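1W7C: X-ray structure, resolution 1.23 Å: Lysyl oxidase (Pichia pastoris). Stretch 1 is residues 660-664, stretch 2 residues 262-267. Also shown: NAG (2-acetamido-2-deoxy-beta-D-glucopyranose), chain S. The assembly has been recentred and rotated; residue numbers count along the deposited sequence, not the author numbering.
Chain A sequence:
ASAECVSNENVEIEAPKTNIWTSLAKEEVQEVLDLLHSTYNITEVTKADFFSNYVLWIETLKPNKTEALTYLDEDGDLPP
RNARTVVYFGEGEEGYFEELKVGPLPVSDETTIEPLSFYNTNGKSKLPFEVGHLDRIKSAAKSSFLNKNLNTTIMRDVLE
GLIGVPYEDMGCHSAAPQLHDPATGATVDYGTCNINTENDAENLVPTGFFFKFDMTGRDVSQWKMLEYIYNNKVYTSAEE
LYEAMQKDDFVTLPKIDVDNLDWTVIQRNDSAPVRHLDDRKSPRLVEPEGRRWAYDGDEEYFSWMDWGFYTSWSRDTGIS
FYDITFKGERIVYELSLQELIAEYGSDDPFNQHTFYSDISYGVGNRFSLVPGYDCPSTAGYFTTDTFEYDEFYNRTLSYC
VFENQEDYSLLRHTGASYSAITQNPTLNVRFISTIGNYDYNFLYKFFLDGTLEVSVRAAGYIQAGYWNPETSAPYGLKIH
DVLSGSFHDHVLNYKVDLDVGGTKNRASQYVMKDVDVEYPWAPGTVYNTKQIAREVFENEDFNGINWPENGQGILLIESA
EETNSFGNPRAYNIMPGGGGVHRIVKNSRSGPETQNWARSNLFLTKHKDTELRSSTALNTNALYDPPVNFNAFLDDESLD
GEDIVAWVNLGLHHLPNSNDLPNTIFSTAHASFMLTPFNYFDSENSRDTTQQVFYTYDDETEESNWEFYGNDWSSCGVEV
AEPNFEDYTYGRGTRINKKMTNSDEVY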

# COMPACT_ATOMS: atom_id res chain seq x y z
N ASP A 660 10.72 -3.85 16.60
CA ASP A 660 11.88 -3.13 16.11
C ASP A 660 13.21 -3.59 16.74
O ASP A 660 14.23 -2.98 16.48
CB ASP A 660 11.67 -1.64 16.33
CG ASP A 660 10.51 -1.10 15.56
OD1 ASP A 660 10.71 -0.78 14.36
OD2 ASP A 660 9.39 -1.01 16.08
N LEU A 661 13.18 -4.63 17.57
CA LEU A 661 14.39 -5.19 18.17
C LEU A 661 14.61 -6.61 17.72
O LEU A 661 13.69 -7.42 17.84
CB LEU A 661 14.33 -5.16 19.70
CG LEU A 661 14.30 -3.78 20.37
CD1 LEU A 661 14.12 -3.98 21.88
CD2 LEU A 661 15.53 -2.98 20.00
N PRO A 662 15.78 -6.97 17.21
CA PRO A 662 16.97 -6.11 17.12
C PRO A 662 16.95 -5.05 16.03
O PRO A 662 17.72 -4.09 16.13
CB PRO A 662 18.10 -7.11 16.87
CG PRO A 662 17.43 -8.23 16.12
CD PRO A 662 16.06 -8.34 16.77
N ASN A 663 16.08 -5.19 15.04
CA ASN A 663 16.00 -4.25 13.92
C ASN A 663 14.55 -3.98 13.54
O ASN A 663 13.67 -4.82 13.73
CB ASN A 663 16.66 -4.80 12.65
CG ASN A 663 18.12 -4.36 12.41
OD1 ASN A 663 18.55 -4.40 11.26
ND2 ASN A 663 18.85 -3.97 13.44
N THR A 664 14.32 -2.81 12.96
CA THR A 664 13.10 -2.49 12.26
C THR A 664 12.98 -3.34 11.01
O THR A 664 13.96 -3.72 10.40
CB THR A 664 13.15 -0.99 11.90
OG1 THR A 664 13.15 -0.23 13.12
CG2 THR A 664 11.95 -0.54 11.10
C1 NAG S . 21.63 -18.15 21.08
C2 NAG S . 21.68 -16.81 21.85
C3 NAG S . 21.76 -16.96 23.39
C4 NAG S . 20.93 -18.13 23.91
C5 NAG S . 21.17 -19.38 23.07
C6 NAG S . 20.35 -20.57 23.55
C7 NAG S . 22.74 -15.02 20.50
C8 NAG S . 24.04 -14.41 20.05
N2 NAG S . 22.82 -16.03 21.38
O3 NAG S . 21.41 -15.75 24.09
O4 NAG S . 21.26 -18.39 25.26
O5 NAG S . 20.80 -19.10 21.73
O6 NAG S . 18.98 -20.31 23.34
O7 NAG S . 21.67 -14.57 20.06
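Stretch 2 262-267: DWTVIQ

Stretch 2 meets stretch 1 as a short turn laid against an irregular loop, and no hydrogen bond joins the two. Residues 262-264 form a 3-10 segment, followed by a hydrogen bond from Val265 N back to Asp262 O at 3.1 Å; from Val265 onward the chain is loop. The two chains run in roughly the same direction, so that Leu661 lies by Trp263 and Asn663 by Ile266. The backbones come nearest at Pro662 and Thr264, whose CA atoms are 4.9 Å apart.

Pro662, preceded by a cis peptide bond, is the centre of the contact. Its CB lies 3.6 Å from Trp263 O and 3.7 Å from Thr264 O, while its CG lies 3.4 Å from Val265 O. A proline ring suits this place because it is compact and rigid, and can pack closely against a backbone without bringing an N-H of its own. Thr264 and Val265 point their CA-to-CB bonds away, so they meet the ring through their main chain.

Trp263 and Ile266 supply the side-chain packing. Both start out sideways, but their ends come nearer to stretch 1. The broad indole of Trp263 receives Leu661 at its edge, with Leu661 CD2 4.4 Å from Trp263 CZ3. The beta-branched Ile266, with a side chain long enough to extend past its own backbone, reaches two neighbours: its CG1 is 4.5 Å from Pro662 CB, and its CD1 is 3.5 Å from Asn663 OD1. The Asn663 amide is held in place locally, ND2 donating to Pro662 O at 2.9 Å.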

# COMPACT_ATOMS: atom_id res chain seq x y z
N ASP A 262 22.90 -10.22 23.61
CA ASP A 262 22.46 -11.05 22.49
C ASP A 262 21.18 -10.52 21.83
O ASP A 262 20.93 -10.81 20.65
CB ASP A 262 22.26 -12.49 22.95
CG ASP A 262 23.58 -13.21 23.26
OD1 ASP A 262 24.68 -12.70 22.91
OD2 ASP A 262 23.60 -14.32 23.83
N TRP A 263 20.36 -9.80 22.59
CA TRP A 263 19.13 -9.16 22.10
C TRP A 263 19.40 -8.09 21.02
O TRP A 263 18.46 -7.61 20.37
CB TRP A 263 18.34 -8.60 23.27
CG TRP A 263 19.05 -7.55 24.05
CD1 TRP A 263 19.93 -7.75 25.08
CD2 TRP A 263 18.98 -6.12 23.87
NE1 TRP A 263 20.40 -6.55 25.54
CE2 TRP A 263 19.83 -5.53 24.82
CE3 TRP A 263 18.28 -5.29 23.00
CZ2 TRP A 263 19.99 -4.16 24.94
CZ3 TRP A 263 18.42 -3.92 23.12
CH2 TRP A 263 19.27 -3.37 24.08
N THR A 264 20.66 -7.66 20.88
CA THR A 264 21.02 -6.70 19.84
C THR A 264 21.43 -7.36 18.52
O THR A 264 21.70 -6.65 17.55
CB THR A 264 22.17 -5.77 20.28
OG1 THR A 264 23.39 -6.51 20.33
CG2 THR A 264 21.92 -5.14 21.69
N VAL A 265 21.55 -8.70 18.48
CA VAL A 265 22.10 -9.41 17.33
C VAL A 265 21.06 -9.75 16.27
O VAL A 265 20.02 -10.35 16.56
CB VAL A 265 22.82 -10.70 17.81
CG1 VAL A 265 23.34 -11.48 16.63
CG2 VAL A 265 23.95 -10.35 18.79
N ILE A 266 21.35 -9.37 15.03
CA ILE A 266 20.40 -9.54 13.94
C ILE A 266 20.34 -10.97 13.40
O ILE A 266 19.28 -11.51 13.19
CB ILE A 266 20.73 -8.58 12.78
CG1 ILE A 266 20.64 -7.12 13.20
CG2 ILE A 266 19.79 -8.84 11.58
CD1 ILE A 266 21.37 -6.24 12.23
N GLN A 267 21.48 -11.55 13.12
CA GLN A 267 21.50 -12.78 12.34
C GLN A 267 21.08 -13.98 13.17
O GLN A 267 21.08 -13.93 14.41
CB GLN A 267 22.88 -12.96 11.77
CG GLN A 267 23.96 -13.40 12.75
CD GLN A 267 24.67 -12.24 13.41
OE1 GLN A 267 24.22 -11.08 13.31
NE2 GLN A 267 25.78 -12.54 14.10